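Long-range contacts in translation initiation factor eIF-2B (Pyrococcus horikoshii, PDB 1VB5), which probably catalyses the exchange of GDP for GTP on initiation factor 2, as a member of the eIF-2B alpha/beta/delta family: residues E4-I9 with A29-T34; E94-L99 with A217-K222; A100-Q105 with G261-L266. All blocks are in the same frame, centred on the assembly; numbering follows the deposited sequence.

Contact 1. Residues E4-I9 with A29-T34; sequences ERVLEI and AEAFLT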
ATOM      1  N   GLU B   4     -11.520  26.164 -28.873  1.00 56.68           N
ATOM      2  CA  GLU B   4     -10.234  25.494 -28.740  1.00 57.28           C
ATOM      3  C   GLU B   4      -9.630  25.738 -27.361  1.00 57.22           C
ATOM      4  O   GLU B   4      -9.053  24.830 -26.759  1.00 55.56           O
ATOM      5  CB  GLU B   4      -9.274  25.976 -29.834  1.00 59.36           C
ATOM      6  CG  GLU B   4      -7.908  25.298 -29.819  1.00 64.03           C
ATOM      7  CD  GLU B   4      -8.002  23.781 -29.743  1.00 67.12           C
ATOM      8  OE1 GLU B   4      -8.763  23.183 -30.534  1.00 66.24           O
ATOM      9  OE2 GLU B   4      -7.304  23.186 -28.893  1.00 71.54           O
ATOM     10  N   ARG B   5      -9.762  26.963 -26.860  1.00 53.83           N
ATOM     11  CA  ARG B   5      -9.226  27.297 -25.546  1.00 56.59           C
ATOM     12  C   ARG B   5      -9.838  26.399 -24.474  1.00 56.29           C
ATOM     13  O   ARG B   5      -9.137  25.918 -23.583  1.00 54.36           O
ATOM     14  CB  ARG B   5      -9.508  28.761 -25.205  1.00 60.84           C
ATOM     15  CG  ARG B   5      -8.636  29.771 -25.934  1.00 64.98           C
ATOM     16  CD  ARG B   5      -9.019  31.189 -25.520  1.00 69.00           C
ATOM     17  NE  ARG B   5      -8.129  32.208 -26.071  1.00 77.61           N
ATOM     18  CZ  ARG B   5      -7.925  32.412 -27.370  1.00 80.97           C
ATOM     19  NH1 ARG B   5      -8.547  31.663 -28.273  1.00 80.78           N
ATOM     20  NH2 ARG B   5      -7.099  33.373 -27.767  1.00 77.02           N
ATOM     21  N   VAL B   6     -11.147  26.178 -24.564  1.00 51.90           N
ATOM     22  CA  VAL B   6     -11.845  25.337 -23.600  1.00 48.69           C
ATOM     23  C   VAL B   6     -11.374  23.890 -23.716  1.00 50.17           C
ATOM     24  O   VAL B   6     -11.030  23.260 -22.714  1.00 48.48           O
ATOM     25  CB  VAL B   6     -13.379  25.386 -23.813  1.00 43.16           C
ATOM     26  CG1 VAL B   6     -14.072  24.415 -22.863  1.00 37.11           C
ATOM     27  CG2 VAL B   6     -13.888  26.801 -23.579  1.00 39.16           C
ATOM     28  N   LEU B   7     -11.360  23.369 -24.940  1.00 48.99           N
ATOM     29  CA  LEU B   7     -10.924  21.999 -25.182  1.00 47.26           C
ATOM     30  C   LEU B   7      -9.499  21.760 -24.695  1.00 49.26           C
ATOM     31  O   LEU B   7      -9.149  20.645 -24.310  1.00 47.87           O
ATOM     32  CB  LEU B   7     -11.012  21.662 -26.671  1.00 41.25           C
ATOM     33  CG  LEU B   7     -12.416  21.500 -27.254  1.00 45.04           C
ATOM     34  CD1 LEU B   7     -12.316  21.165 -28.735  1.00 45.33           C
ATOM     35  CD2 LEU B   7     -13.158  20.401 -26.513  1.00 37.36           C
ATOM     36  N   GLU B   8      -8.675  22.806 -24.713  1.00 49.25           N
ATOM     37  CA  GLU B   8      -7.297  22.665 -24.268  1.00 50.17           C
ATOM     38  C   GLU B   8      -7.221  22.592 -22.747  1.00 47.13           C
ATOM     39  O   GLU B   8      -6.359  21.907 -22.197  1.00 45.33           O
ATOM     40  CB  GLU B   8      -6.439  23.828 -24.775  1.00 56.30           C
ATOM     41  CG  GLU B   8      -4.946  23.619 -24.538  1.00 65.33           C
ATOM     42  CD  GLU B   8      -4.454  22.274 -25.070  1.00 74.06           C
ATOM     43  OE1 GLU B   8      -4.593  22.024 -26.290  1.00 75.35           O
ATOM     44  OE2 GLU B   8      -3.930  21.467 -24.268  1.00 72.68           O
ATOM     45  N   ILE B   9      -8.115  23.304 -22.069  1.00 44.58           N
ATOM     46  CA  ILE B   9      -8.131  23.278 -20.614  1.00 42.01           C
ATOM     47  C   ILE B   9      -8.629  21.901 -20.186  1.00 39.90           C
ATOM     48  O   ILE B   9      -8.165  21.347 -19.189  1.00 35.37           O
ATOM     49  CB  ILE B   9      -9.059  24.367 -20.025  1.00 42.29           C
ATOM     50  CG1 ILE B   9      -8.583  25.756 -20.464  1.00 41.92           C
ATOM     51  CG2 ILE B   9      -9.058  24.283 -18.502  1.00 37.56           C
ATOM     52  CD1 ILE B   9      -9.473  26.896 -19.992  1.00 36.01           C
ATOM     53  N   ALA B  29     -13.565  25.819 -13.541  1.00 35.00           N
ATOM     54  CA  ALA B  29     -14.154  27.152 -13.492  1.00 37.90           C
ATOM     55  C   ALA B  29     -13.540  27.998 -14.604  1.00 39.93           C
ATOM     56  O   ALA B  29     -14.232  28.789 -15.248  1.00 39.04           O
ATOM     57  CB  ALA B  29     -13.896  27.794 -12.136  1.00 30.91           C
ATOM     58  N   GLU B  30     -12.238  27.823 -14.823  1.00 42.13           N
ATOM     59  CA  GLU B  30     -11.527  28.552 -15.868  1.00 42.20           C
ATOM     60  C   GLU B  30     -12.120  28.209 -17.228  1.00 39.92           C
ATOM     61  O   GLU B  30     -12.154  29.047 -18.127  1.00 42.17           O
ATOM     62  CB  GLU B  30     -10.041  28.189 -15.867  1.00 46.68           C
ATOM     63  CG  GLU B  30      -9.221  28.862 -14.780  1.00 62.08           C
ATOM     64  CD  GLU B  30      -7.765  28.411 -14.790  1.00 69.66           C
ATOM     65  OE1 GLU B  30      -7.137  28.432 -15.876  1.00 71.28           O
ATOM     66  OE2 GLU B  30      -7.250  28.038 -13.712  1.00 64.92           O
ATOM     67  N   ALA B  31     -12.580  26.970 -17.372  1.00 36.84           N
ATOM     68  CA  ALA B  31     -13.175  26.521 -18.625  1.00 37.51           C
ATOM     69  C   ALA B  31     -14.440  27.325 -18.909  1.00 41.60           C
ATOM     70  O   ALA B  31     -14.651  27.792 -20.029  1.00 38.97           O
ATOM     71  CB  ALA B  31     -13.506  25.036 -18.547  1.00 38.09           C
ATOM     72  N   PHE B  32     -15.282  27.484 -17.891  1.00 41.59           N
ATOM     73  CA  PHE B  32     -16.517  28.239 -18.058  1.00 42.45           C
ATOM     74  C   PHE B  32     -16.239  29.724 -18.286  1.00 38.20           C
ATOM     75  O   PHE B  32     -16.932  30.365 -19.068  1.00 35.27           O
ATOM     76  CB  PHE B  32     -17.442  28.047 -16.850  1.00 34.08           C
ATOM     77  CG  PHE B  32     -18.106  26.700 -16.806  1.00 29.42           C
ATOM     78  CD1 PHE B  32     -17.561  25.660 -16.056  1.00 32.66           C
ATOM     79  CD2 PHE B  32     -19.269  26.462 -17.530  1.00 26.80           C
ATOM     80  CE1 PHE B  32     -18.166  24.402 -16.029  1.00 27.42           C
ATOM     81  CE2 PHE B  32     -19.881  25.211 -17.513  1.00 31.63           C
ATOM     82  CZ  PHE B  32     -19.327  24.178 -16.759  1.00 31.79           C
ATOM     83  N   LEU B  33     -15.228  30.262 -17.606  1.00 41.18           N
ATOM     84  CA  LEU B  33     -14.856  31.667 -17.766  1.00 42.84           C
ATOM     85  C   LEU B  33     -14.366  31.899 -19.188  1.00 45.42           C
ATOM     86  O   LEU B  33     -14.566  32.972 -19.761  1.00 47.58           O
ATOM     87  CB  LEU B  33     -13.751  32.054 -16.780  1.00 36.20           C
ATOM     88  CG  LEU B  33     -14.174  32.285 -15.331  1.00 39.10           C
ATOM     89  CD1 LEU B  33     -12.942  32.501 -14.465  1.00 43.72           C
ATOM     90  CD2 LEU B  33     -15.097  33.493 -15.260  1.00 41.36           C
ATOM     91  N   THR B  34     -13.719  30.880 -19.745  1.00 42.69           N
ATOM     92  CA  THR B  34     -13.195  30.927 -21.102  1.00 38.00           C
ATOM     93  C   THR B  34     -14.350  30.869 -22.097  1.00 39.75           C
ATOM     94  O   THR B  34     -14.366  31.590 -23.091  1.00 40.98           O
ATOM     95  CB  THR B  34     -12.239  29.740 -21.361  1.00 37.99           C
ATOM     96  OG1 THR B  34     -11.069  29.887 -20.546  1.00 35.47           O
ATOM     97  CG2 THR B  34     -11.835  29.676 -22.828  1.00 33.99           C
TER
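Thr34 sits against Arg5, Val6 and Ile9 where helices 4-14 and 21-38 pack as an almost exactly antiparallel pair in the N-terminal helical part of the chain; the two short axes lie at 175° to each other and approach to 9.0 Å. Followed outwards, Thr34 shows how a small side chain can serve two purposes at once. Its CB lies 4.0 Å from CG2 of Val6. The methyl CG2 presses closely on Arg5, 3.4 Å from CB, and also touches Val6 CG2 at 3.6 Å. The hydroxyl, set anti to the carbonyl carbon (chi1 -67°), turns back along its own helix and donates to Glu30 O over 2.8 Å, while the backbone N of Thr34 reaches that oxygen from the opposite face of its carbonyl plane. An alanine here, lacking the methyl packed on Arg5 CB and Val6 CG2, would probably open a gap beside Arg5 and deprive Glu30 O of its hydroxyl donor. Val6 and Ala31, both buried, mark the closest backbone approach and also touch Leu51 of helix 41-58, which covers this side of the pair. One turn beyond Arg5 and Val6, Ile9 slides past Thr34 in the opposite direction, bringing CD1 to 3.4 Å from Thr34 OG1.

Contact 2. Residues E94-L99 with A217-K222; sequences EAKREL and AAETYK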
ATOM      1  N   GLU B  94     -12.622  30.510   0.136  1.00 26.76           N
ATOM      2  CA  GLU B  94     -13.140  30.816   1.461  1.00 25.33           C
ATOM      3  C   GLU B  94     -13.360  29.524   2.240  1.00 24.65           C
ATOM      4  O   GLU B  94     -13.054  29.440   3.434  1.00 22.89           O
ATOM      5  CB  GLU B  94     -14.459  31.583   1.344  1.00 28.22           C
ATOM      6  CG  GLU B  94     -15.037  32.035   2.671  1.00 45.72           C
ATOM      7  CD  GLU B  94     -16.333  32.816   2.506  1.00 57.34           C
ATOM      8  OE1 GLU B  94     -16.336  33.823   1.761  1.00 63.05           O
ATOM      9  OE2 GLU B  94     -17.348  32.423   3.123  1.00 60.04           O
ATOM     10  N   ALA B  95     -13.890  28.517   1.556  1.00 22.01           N
ATOM     11  CA  ALA B  95     -14.154  27.226   2.180  1.00 24.31           C
ATOM     12  C   ALA B  95     -12.858  26.601   2.689  1.00 23.08           C
ATOM     13  O   ALA B  95     -12.781  26.183   3.845  1.00 24.28           O
ATOM     14  CB  ALA B  95     -14.837  26.288   1.182  1.00 17.96           C
ATOM     15  N   LYS B  96     -11.842  26.551   1.831  1.00 23.57           N
ATOM     16  CA  LYS B  96     -10.559  25.976   2.211  1.00 20.70           C
ATOM     17  C   LYS B  96      -9.953  26.682   3.423  1.00 22.03           C
ATOM     18  O   LYS B  96      -9.466  26.027   4.343  1.00 19.63           O
ATOM     19  CB  LYS B  96      -9.574  26.021   1.037  1.00 25.79           C
ATOM     20  CG  LYS B  96      -8.235  25.318   1.321  1.00 34.52           C
ATOM     21  CD  LYS B  96      -7.279  25.387   0.128  1.00 31.12           C
ATOM     22  CE  LYS B  96      -7.832  24.626  -1.074  1.00 39.86           C
ATOM     23  NZ  LYS B  96      -6.963  24.746  -2.287  1.00 45.30           N
ATOM     24  N   ARG B  97      -9.985  28.012   3.426  1.00 23.44           N
ATOM     25  CA  ARG B  97      -9.436  28.781   4.540  1.00 28.11           C
ATOM     26  C   ARG B  97     -10.150  28.490   5.859  1.00 27.54           C
ATOM     27  O   ARG B  97      -9.511  28.275   6.894  1.00 25.07           O
ATOM     28  CB  ARG B  97      -9.515  30.280   4.237  1.00 39.66           C
ATOM     29  CG  ARG B  97      -8.379  30.801   3.365  1.00 59.63           C
ATOM     30  CD  ARG B  97      -7.070  30.797   4.153  1.00 75.65           C
ATOM     31  NE  ARG B  97      -5.920  31.258   3.373  1.00 81.39           N
ATOM     32  CZ  ARG B  97      -4.713  31.486   3.889  1.00 81.43           C
ATOM     33  NH1 ARG B  97      -4.494  31.299   5.188  1.00 76.25           N
ATOM     34  NH2 ARG B  97      -3.721  31.896   3.109  1.00 80.83           N
ATOM     35  N   GLU B  98     -11.478  28.479   5.821  1.00 22.00           N
ATOM     36  CA  GLU B  98     -12.258  28.222   7.025  1.00 28.40           C
ATOM     37  C   GLU B  98     -12.093  26.780   7.509  1.00 22.04           C
ATOM     38  O   GLU B  98     -12.008  26.523   8.710  1.00 18.26           O
ATOM     39  CB  GLU B  98     -13.738  28.526   6.768  1.00 32.82           C
ATOM     40  CG  GLU B  98     -14.606  28.473   8.017  1.00 42.10           C
ATOM     41  CD  GLU B  98     -13.989  29.221   9.188  1.00 49.17           C
ATOM     42  OE1 GLU B  98     -13.414  30.310   8.960  1.00 58.05           O
ATOM     43  OE2 GLU B  98     -14.081  28.726  10.335  1.00 48.08           O
ATOM     44  N   LEU B  99     -12.037  25.839   6.573  1.00 22.22           N
ATOM     45  CA  LEU B  99     -11.878  24.435   6.941  1.00 20.58           C
ATOM     46  C   LEU B  99     -10.503  24.264   7.595  1.00 25.57           C
ATOM     47  O   LEU B  99     -10.369  23.585   8.620  1.00 21.30           O
ATOM     48  CB  LEU B  99     -12.006  23.544   5.697  1.00 19.76           C
ATOM     49  CG  LEU B  99     -12.173  22.022   5.872  1.00 17.60           C
ATOM     50  CD1 LEU B  99     -12.535  21.400   4.536  1.00 15.58           C
ATOM     51  CD2 LEU B  99     -10.898  21.401   6.422  1.00 12.50           C
ATOM     52  N   ALA B 217     -10.916  15.433   5.593  1.00 21.29           N
ATOM     53  CA  ALA B 217     -11.100  16.859   5.342  1.00 18.99           C
ATOM     54  C   ALA B 217     -11.772  17.028   3.990  1.00 19.13           C
ATOM     55  O   ALA B 217     -11.197  16.678   2.957  1.00 16.72           O
ATOM     56  CB  ALA B 217      -9.750  17.572   5.347  1.00 19.81           C
ATOM     57  N   ALA B 218     -12.989  17.559   3.992  1.00 15.32           N
ATOM     58  CA  ALA B 218     -13.710  17.752   2.742  1.00 17.38           C
ATOM     59  C   ALA B 218     -14.627  18.965   2.772  1.00 16.68           C
ATOM     60  O   ALA B 218     -15.540  19.041   3.590  1.00 17.50           O
ATOM     61  CB  ALA B 218     -14.524  16.507   2.418  1.00 17.97           C
ATOM     62  N   GLU B 219     -14.380  19.921   1.881  1.00 19.38           N
ATOM     63  CA  GLU B 219     -15.232  21.097   1.821  1.00 21.22           C
ATOM     64  C   GLU B 219     -16.599  20.624   1.343  1.00 24.56           C
ATOM     65  O   GLU B 219     -16.717  19.585   0.689  1.00 22.22           O
ATOM     66  CB  GLU B 219     -14.678  22.145   0.843  1.00 18.63           C
ATOM     67  CG  GLU B 219     -13.379  22.793   1.294  1.00 20.92           C
ATOM     68  CD  GLU B 219     -12.142  22.033   0.834  1.00 29.17           C
ATOM     69  OE1 GLU B 219     -12.258  20.833   0.510  1.00 25.75           O
ATOM     70  OE2 GLU B 219     -11.048  22.639   0.805  1.00 28.98           O
ATOM     71  N   THR B 220     -17.626  21.394   1.681  1.00 20.65           N
ATOM     72  CA  THR B 220     -18.995  21.079   1.304  1.00 24.55           C
ATOM     73  C   THR B 220     -19.216  20.840  -0.194  1.00 20.87           C
ATOM     74  O   THR B 220     -20.083  20.055  -0.576  1.00 19.21           O
ATOM     75  CB  THR B 220     -19.935  22.198   1.814  1.00 28.81           C
ATOM     76  OG1 THR B 220     -20.212  21.972   3.202  1.00 35.20           O
ATOM     77  CG2 THR B 220     -21.224  22.238   1.029  1.00 41.54           C
ATOM     78  N   TYR B 221     -18.440  21.500  -1.048  1.00 22.73           N
ATOM     79  CA  TYR B 221     -18.624  21.305  -2.481  1.00 22.73           C
ATOM     80  C   TYR B 221     -18.064  19.956  -2.937  1.00 23.31           C
ATOM     81  O   TYR B 221     -18.076  19.639  -4.124  1.00 17.13           O
ATOM     82  CB  TYR B 221     -18.010  22.473  -3.280  1.00 21.63           C
ATOM     83  CG  TYR B 221     -16.506  22.610  -3.198  1.00 26.97           C
ATOM     84  CD1 TYR B 221     -15.667  21.769  -3.931  1.00 27.21           C
ATOM     85  CD2 TYR B 221     -15.921  23.569  -2.374  1.00 25.13           C
ATOM     86  CE1 TYR B 221     -14.282  21.877  -3.842  1.00 28.59           C
ATOM     87  CE2 TYR B 221     -14.536  23.685  -2.275  1.00 27.08           C
ATOM     88  CZ  TYR B 221     -13.725  22.834  -3.010  1.00 26.00           C
ATOM     89  OH  TYR B 221     -12.353  22.929  -2.899  1.00 42.54           O
ATOM     90  N   LYS B 222     -17.586  19.158  -1.983  1.00 19.31           N
ATOM     91  CA  LYS B 222     -17.062  17.830  -2.304  1.00 23.52           C
ATOM     92  C   LYS B 222     -18.076  16.757  -1.916  1.00 21.50           C
ATOM     93  O   LYS B 222     -17.847  15.564  -2.119  1.00 23.63           O
ATOM     94  CB  LYS B 222     -15.723  17.590  -1.598  1.00 20.68           C
ATOM     95  CG  LYS B 222     -14.597  18.423  -2.188  1.00 26.44           C
ATOM     96  CD  LYS B 222     -13.284  18.234  -1.451  1.00 30.58           C
ATOM     97  CE  LYS B 222     -12.133  18.846  -2.240  1.00 30.61           C
ATOM     98  NZ  LYS B 222     -10.829  18.645  -1.555  1.00 35.94           N
TER
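Leu99 holds CG anti to its backbone N (chi1 -167°), and Glu219 holds CG anti to its carbonyl carbon (chi1 -68°) before bending at chi2; with these settings the two side chains cross at about a right angle. They meet where helix 78-106 covers the loop that leaves strand 214-217, at the C-terminal end of a strand in the Rossmann-like, mostly parallel sheet. The contact illustrates how a carboxylate can be buried by giving its aliphatic part to hydrophobic neighbours and its oxygens to polar ones. Leu99 CD1 lies 3.6 Å from CG of Glu219 and equally close to its backbone N, so that one methyl lies against both stem and main chain. The other methyl, CD2, rests on Ala217 CB at 4.1 Å, at the end of the strand, and Thr121 and Ile125 of helix 120-131 close round both residues. From the preceding helical turn, CB of Ala95 touches Glu219 CG at 3.8 Å.

The carboxylate is divided between partners. OE1 is in a salt bridge with Lys222 NZ at 3.3 Å, within the loop, its hydrogen bond weak, whereas OE2 is hydrogen-bonded to Thr121 OG1 and also lies 3.7 Å from CB of Lys96. The ammonium of Lys96 does not close on this oxygen: NZ stays 5.5 Å from Glu219 OE2 and bonds instead to Ser22 OG, tying the helix to the N-terminal part of the chain. Beyond Glu219, the loop turns through a short 3-10 segment that presents the edge of the Tyr221 ring, whose CE2 meets Ala95 CB at 4.3 Å, near the ring plane.

Contact 3. Residues A100-Q105 with G261-L266; sequences ASIGAQ and GIITEL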
ATOM      1  N   ALA B 100      -9.493  24.904   7.009  1.00 19.20           N
ATOM      2  CA  ALA B 100      -8.132  24.824   7.532  1.00 24.76           C
ATOM      3  C   ALA B 100      -8.073  25.276   8.986  1.00 24.08           C
ATOM      4  O   ALA B 100      -7.432  24.629   9.823  1.00 27.06           O
ATOM      5  CB  ALA B 100      -7.186  25.675   6.677  1.00 20.48           C
ATOM      6  N   SER B 101      -8.742  26.387   9.285  1.00 24.87           N
ATOM      7  CA  SER B 101      -8.756  26.926  10.640  1.00 23.45           C
ATOM      8  C   SER B 101      -9.374  25.945  11.630  1.00 18.01           C
ATOM      9  O   SER B 101      -8.904  25.807  12.761  1.00 21.78           O
ATOM     10  CB  SER B 101      -9.530  28.244  10.678  1.00 18.55           C
ATOM     11  OG  SER B 101      -9.576  28.747  12.001  1.00 23.42           O
ATOM     12  N   ILE B 102     -10.433  25.271  11.200  1.00 22.92           N
ATOM     13  CA  ILE B 102     -11.117  24.300  12.044  1.00 21.27           C
ATOM     14  C   ILE B 102     -10.269  23.031  12.195  1.00 26.57           C
ATOM     15  O   ILE B 102     -10.178  22.464  13.284  1.00 21.50           O
ATOM     16  CB  ILE B 102     -12.491  23.945  11.448  1.00 26.88           C
ATOM     17  CG1 ILE B 102     -13.382  25.195  11.466  1.00 23.89           C
ATOM     18  CG2 ILE B 102     -13.127  22.787  12.230  1.00 18.98           C
ATOM     19  CD1 ILE B 102     -14.718  25.021  10.790  1.00 20.87           C
ATOM     20  N   GLY B 103      -9.645  22.597  11.102  1.00 20.95           N
ATOM     21  CA  GLY B 103      -8.807  21.414  11.155  1.00 21.26           C
ATOM     22  C   GLY B 103      -7.590  21.622  12.036  1.00 22.15           C
ATOM     23  O   GLY B 103      -7.226  20.748  12.821  1.00 23.89           O
ATOM     24  N   ALA B 104      -6.955  22.783  11.907  1.00 23.92           N
ATOM     25  CA  ALA B 104      -5.770  23.105  12.699  1.00 24.34           C
ATOM     26  C   ALA B 104      -6.098  23.084  14.184  1.00 24.50           C
ATOM     27  O   ALA B 104      -5.285  22.666  15.006  1.00 26.53           O
ATOM     28  CB  ALA B 104      -5.232  24.485  12.306  1.00 18.86           C
ATOM     29  N   GLN B 105      -7.299  23.546  14.512  1.00 26.76           N
ATOM     30  CA  GLN B 105      -7.776  23.602  15.890  1.00 25.96           C
ATOM     31  C   GLN B 105      -7.810  22.187  16.475  1.00 27.93           C
ATOM     32  O   GLN B 105      -7.520  21.970  17.653  1.00 28.17           O
ATOM     33  CB  GLN B 105      -9.179  24.209  15.897  1.00 32.35           C
ATOM     34  CG  GLN B 105      -9.561  24.952  17.153  1.00 44.06           C
ATOM     35  CD  GLN B 105     -10.978  25.494  17.077  1.00 50.18           C
ATOM     36  OE1 GLN B 105     -11.364  26.130  16.089  1.00 50.61           O
ATOM     37  NE2 GLN B 105     -11.761  25.245  18.121  1.00 50.82           N
ATOM     38  N   GLY B 261     -14.790  11.812  11.887  1.00 19.08           N
ATOM     39  CA  GLY B 261     -15.569  12.948  11.430  1.00 12.75           C
ATOM     40  C   GLY B 261     -15.043  13.505  10.127  1.00 12.25           C
ATOM     41  O   GLY B 261     -13.936  13.174   9.704  1.00 14.28           O
ATOM     42  N   ILE B 262     -15.856  14.332   9.478  1.00 13.47           N
ATOM     43  CA  ILE B 262     -15.485  14.975   8.226  1.00 12.98           C
ATOM     44  C   ILE B 262     -15.362  16.469   8.527  1.00 19.43           C
ATOM     45  O   ILE B 262     -16.330  17.115   8.957  1.00 19.79           O
ATOM     46  CB  ILE B 262     -16.556  14.746   7.149  1.00 14.61           C
ATOM     47  CG1 ILE B 262     -16.755  13.237   6.950  1.00 14.76           C
ATOM     48  CG2 ILE B 262     -16.126  15.419   5.837  1.00 11.91           C
ATOM     49  CD1 ILE B 262     -17.896  12.849   6.051  1.00 13.02           C
ATOM     50  N   ILE B 263     -14.163  17.003   8.331  1.00 15.61           N
ATOM     51  CA  ILE B 263     -13.883  18.409   8.600  1.00 16.34           C
ATOM     52  C   ILE B 263     -14.346  19.261   7.435  1.00 15.47           C
ATOM     53  O   ILE B 263     -13.801  19.169   6.339  1.00 18.40           O
ATOM     54  CB  ILE B 263     -12.372  18.632   8.824  1.00 17.34           C
ATOM     55  CG1 ILE B 263     -11.848  17.622   9.851  1.00 13.15           C
ATOM     56  CG2 ILE B 263     -12.121  20.052   9.331  1.00 18.55           C
ATOM     57  CD1 ILE B 263     -10.346  17.612  10.011  1.00 13.80           C
ATOM     58  N   THR B 264     -15.373  20.074   7.660  1.00 17.76           N
ATOM     59  CA  THR B 264     -15.886  20.941   6.598  1.00 17.34           C
ATOM     60  C   THR B 264     -15.699  22.396   7.012  1.00 17.89           C
ATOM     61  O   THR B 264     -15.344  22.680   8.158  1.00 13.56           O
ATOM     62  CB  THR B 264     -17.389  20.719   6.345  1.00 22.75           C
ATOM     63  OG1 THR B 264     -18.136  21.275   7.435  1.00 23.57           O
ATOM     64  CG2 THR B 264     -17.702  19.230   6.217  1.00 21.11           C
ATOM     65  N   GLU B 265     -15.958  23.313   6.084  1.00 20.65           N
ATOM     66  CA  GLU B 265     -15.813  24.733   6.374  1.00 24.16           C
ATOM     67  C   GLU B 265     -16.922  25.187   7.322  1.00 24.52           C
ATOM     68  O   GLU B 265     -16.865  26.287   7.862  1.00 26.24           O
ATOM     69  CB  GLU B 265     -15.849  25.566   5.079  1.00 21.96           C
ATOM     70  CG  GLU B 265     -17.207  25.621   4.388  1.00 25.22           C
ATOM     71  CD  GLU B 265     -17.470  24.434   3.476  1.00 31.36           C
ATOM     72  OE1 GLU B 265     -16.877  23.352   3.692  1.00 32.26           O
ATOM     73  OE2 GLU B 265     -18.292  24.583   2.546  1.00 32.72           O
ATOM     74  N   LEU B 266     -17.921  24.327   7.525  1.00 23.56           N
ATOM     75  CA  LEU B 266     -19.046  24.625   8.415  1.00 20.74           C
ATOM     76  C   LEU B 266     -18.877  23.926   9.759  1.00 23.29           C
ATOM     77  O   LEU B 266     -19.732  24.033  10.634  1.00 25.51           O
ATOM     78  CB  LEU B 266     -20.365  24.163   7.784  1.00 28.55           C
ATOM     79  CG  LEU B 266     -20.735  24.737   6.411  1.00 29.97           C
ATOM     80  CD1 LEU B 266     -21.994  24.056   5.880  1.00 27.66           C
ATOM     81  CD2 LEU B 266     -20.937  26.241   6.536  1.00 30.60           C
TER
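Ile102 and Ile263 slide past each other in opposite directions, meeting through their CG2 methyls at 4.1 Å, where the last turns of helix 78-106 lie across strand 261-264 of the Rossmann-like sheet. The short axes are 7.9 Å apart and their directions differ by 136°, so the helix runs aslant the strand in a largely reversed sense and covers one face of the sheet here.

Both isoleucines carry CG2 anti to the backbone N, and each uses its branches differently. Ile263 points towards the helix and sets its CG2 on the backbone of Gly103, 4.0 Å from N and just as far from CA. Gly103 has no side chain, and the methyl rests on its main chain. Leu99 and Leu106 of the same helix also touch Ile263, which is therefore enclosed from the helical side.

Ile102 reaches with its longer branch to the main chain where the strand gives way to a turn. Its CD1 comes to 3.6 Å from Thr264 O and to 3.8 Å from Glu265 O, an apolar tip laid against two successive carbonyls. Ile268, on the antiparallel strand 267-269, packs on Ile102 as well, so the residue contacts both strands joined by the turn.

Thr264 directs its side chain away from the helix, towards Phe223 and Val269 on the other face. Its hydroxyl shapes the turn: OG1 is hydrogen-bonded to Gly267 O and, in an ST turn, accepts from Leu266 N at 3.1 Å, with an N-H...O angle of 141°.

Contacts 2 and 3 are neighbouring parts of one interface, their centres 8 Å apart, with successive turns of helix 78-106 covering strand 261-264 and the end of neighbouring strand 214-217 with its following loop. Their segments alternate along the chain and are stitched directly: Ala218 N lies 3.0 Å from Ile263 O, a probable hydrogen bond from the loop just after strand 214-217 to strand 261-264, and Thr220 N lies 2.9 Å from Glu265 OE1, probably another. Contact 1 stands apart in the N-terminal helices, its centre 24 Å from that of contact 2 and 31 Å from that of contact 3. Helix 78-106 nevertheless spans the interval, since its earlier residues Leu86 and Leu89 pack on helix 21-38, which also supplies residues 29-34.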